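Local coordinates for putative sugar binding protein (Geobacillus stearothermophilus, PDB 6GT9) that binds galactose and probably glucose as the sugar-binding protein of a three-component sensing system linked to galactan utilization, at residues A[144-149]-A[173-178]. Sequence-based numbering, arbitrary orientation.
Sequences RALAED and RGFEDA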
loop_
_atom_site.group_PDB
_atom_site.type_symbol
_atom_site.label_atom_id
_atom_site.label_comp_id
_atom_site.label_asym_id
_atom_site.label_seq_id
_atom_site.Cartn_x
_atom_site.Cartn_y
_atom_site.Cartn_z
ATOM N N ARG A 144 -7.740 -15.848 -3.349
ATOM C CA ARG A 144 -7.547 -17.281 -3.139
ATOM C C ARG A 144 -7.703 -17.642 -1.669
ATOM O O ARG A 144 -8.366 -18.630 -1.325
ATOM C CB ARG A 144 -6.165 -17.699 -3.637
ATOM C CG ARG A 144 -6.041 -17.807 -5.153
ATOM C CD ARG A 144 -6.669 -19.102 -5.658
ATOM N NE ARG A 144 -6.363 -19.333 -7.073
ATOM C CZ ARG A 144 -7.217 -19.078 -8.057
ATOM N NH1 ARG A 144 -8.427 -18.606 -7.771
ATOM N NH2 ARG A 144 -6.876 -19.308 -9.316
ATOM N N ALA A 145 -7.111 -16.836 -0.788
ATOM C CA ALA A 145 -7.128 -17.143 0.638
ATOM C C ALA A 145 -8.547 -17.124 1.192
ATOM O O ALA A 145 -8.948 -18.030 1.935
ATOM C CB ALA A 145 -6.246 -16.148 1.395
ATOM N N LEU A 146 -9.318 -16.081 0.863
ATOM C CA LEU A 146 -10.687 -16.005 1.363
ATOM C C LEU A 146 -11.521 -17.175 0.848
ATOM O O LEU A 146 -12.339 -17.742 1.587
ATOM C CB LEU A 146 -11.314 -14.665 0.967
ATOM C CG LEU A 146 -12.757 -14.377 1.408
ATOM C CD1 LEU A 146 -12.944 -12.876 1.711
ATOM C CD2 LEU A 146 -13.780 -14.838 0.379
ATOM N N ALA A 147 -11.323 -17.555 -0.419
ATOM C CA ALA A 147 -12.067 -18.674 -0.993
ATOM C C ALA A 147 -11.708 -19.987 -0.309
ATOM O O ALA A 147 -12.583 -20.830 -0.076
ATOM C CB ALA A 147 -11.813 -18.765 -2.501
ATOM N N GLU A 148 -10.427 -20.175 0.018
ATOM C CA GLU A 148 -10.002 -21.373 0.736
ATOM C C GLU A 148 -10.590 -21.419 2.140
ATOM O O GLU A 148 -11.173 -22.430 2.546
ATOM C CB GLU A 148 -8.476 -21.432 0.811
ATOM C CG GLU A 148 -7.783 -21.894 -0.468
ATOM C CD GLU A 148 -6.312 -22.224 -0.239
ATOM O OE1 GLU A 148 -5.439 -21.520 -0.794
ATOM O OE2 GLU A 148 -6.033 -23.192 0.508
ATOM N N ASP A 149 -10.420 -20.344 2.906
ATOM C CA ASP A 149 -10.831 -20.351 4.307
ATOM C C ASP A 149 -12.344 -20.419 4.468
ATOM O O ASP A 149 -12.829 -20.963 5.465
ATOM C CB ASP A 149 -10.292 -19.112 5.029
ATOM C CG ASP A 149 -8.776 -18.997 4.959
ATOM O OD1 ASP A 149 -8.108 -19.981 4.568
ATOM O OD2 ASP A 149 -8.243 -17.921 5.312
ATOM N N ARG A 173 -9.030 -5.573 -7.887
ATOM C CA ARG A 173 -9.273 -6.277 -9.140
ATOM C C ARG A 173 -8.701 -7.691 -9.109
ATOM O O ARG A 173 -9.326 -8.627 -9.626
ATOM C CB ARG A 173 -8.695 -5.471 -10.304
ATOM C CG ARG A 173 -8.973 -6.078 -11.670
ATOM C CD ARG A 173 -10.475 -6.171 -11.909
ATOM N NE ARG A 173 -10.795 -7.142 -12.950
ATOM C CZ ARG A 173 -10.762 -6.878 -14.253
ATOM N NH1 ARG A 173 -10.414 -5.668 -14.680
ATOM N NH2 ARG A 173 -11.063 -7.829 -15.130
ATOM N N GLY A 174 -7.528 -7.874 -8.496
ATOM C CA GLY A 174 -6.979 -9.216 -8.363
ATOM C C GLY A 174 -7.817 -10.102 -7.456
ATOM O O GLY A 174 -7.996 -11.297 -7.719
ATOM N N PHE A 175 -8.330 -9.530 -6.364
ATOM C CA PHE A 175 -9.245 -10.265 -5.491
ATOM C C PHE A 175 -10.461 -10.746 -6.265
ATOM O O PHE A 175 -10.838 -11.922 -6.192
ATOM C CB PHE A 175 -9.664 -9.356 -4.330
ATOM C CG PHE A 175 -10.697 -9.960 -3.406
ATOM C CD1 PHE A 175 -12.055 -9.794 -3.651
ATOM C CD2 PHE A 175 -10.307 -10.652 -2.267
ATOM C CE1 PHE A 175 -13.010 -10.322 -2.790
ATOM C CE2 PHE A 175 -11.259 -11.202 -1.401
ATOM C CZ PHE A 175 -12.611 -11.028 -1.664
ATOM N N GLU A 176 -11.087 -9.836 -7.013
ATOM C CA GLU A 176 -12.293 -10.158 -7.761
ATOM C C GLU A 176 -12.038 -11.252 -8.795
ATOM O O GLU A 176 -12.854 -12.172 -8.955
ATOM C CB GLU A 176 -12.828 -8.885 -8.416
ATOM C CG GLU A 176 -13.408 -7.890 -7.408
ATOM C CD GLU A 176 -13.686 -6.522 -8.011
ATOM O OE1 GLU A 176 -13.165 -6.229 -9.107
ATOM O OE2 GLU A 176 -14.428 -5.733 -7.379
ATOM N N ASP A 177 -10.906 -11.180 -9.499
ATOM C CA ASP A 177 -10.581 -12.234 -10.457
ATOM C C ASP A 177 -10.404 -13.576 -9.759
ATOM O O ASP A 177 -10.791 -14.624 -10.297
ATOM C CB ASP A 177 -9.314 -11.873 -11.237
ATOM C CG ASP A 177 -9.521 -10.703 -12.189
ATOM O OD1 ASP A 177 -10.684 -10.382 -12.511
ATOM O OD2 ASP A 177 -8.512 -10.116 -12.635
ATOM N N ALA A 178 -9.817 -13.567 -8.559
ATOM C CA ALA A 178 -9.513 -14.825 -7.881
ATOM C C ALA A 178 -10.775 -15.525 -7.376
ATOM O O ALA A 178 -10.844 -16.757 -7.392
ATOM C CB ALA A 178 -8.542 -14.585 -6.726
#
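Leu-146 and Phe-175 close the inner side of a helix-helix contact in the C-terminal lobe of a periplasmic-binding-protein fold, where helices 135-149 and 166-179 pack against each other on the mixed sheet of that lobe. This pair and the methyl of Ala-178 make up the packed, buried part. CD1 of Leu-146 comes in at the ring edge of Phe-175, in the ring plane, 3.9 Å from CZ and equally near CE2, and CB of Leu-146 adds a second touch, 4.2 Å from CE2. The ring reaches across because CG of Phe-175 stands anti to its own backbone N (chi1 176°), carrying CE2 and CZ toward the neighbouring helix. The same ring stacks with Tyr-218, while Leu-146 also touches Ile-185, Tyr-242 and Ile-244, which joins the helix pair to strands 185-192 and 242-246.

One turn further along helix 166-179, Ala-178 brings the backbones together: its CA is 5.7 Å from CA of Arg-144, and its CB packs 3.7 Å from the backbone N of Arg-144. Beyond that methyl the contact loosens. Arg-144 is partly exposed, and its side chain, bent at chi2 (-78°), brings the edge of its guanidinium to the C-terminal end of helix 166-179. The carbonyl oxygen of Ala-178 accepts a hydrogen bond from Gln-181 NE2, whereas NH1 of Arg-144 approaches Ala-178 O to 3.1 Å at an angle too poor for a hydrogen bond.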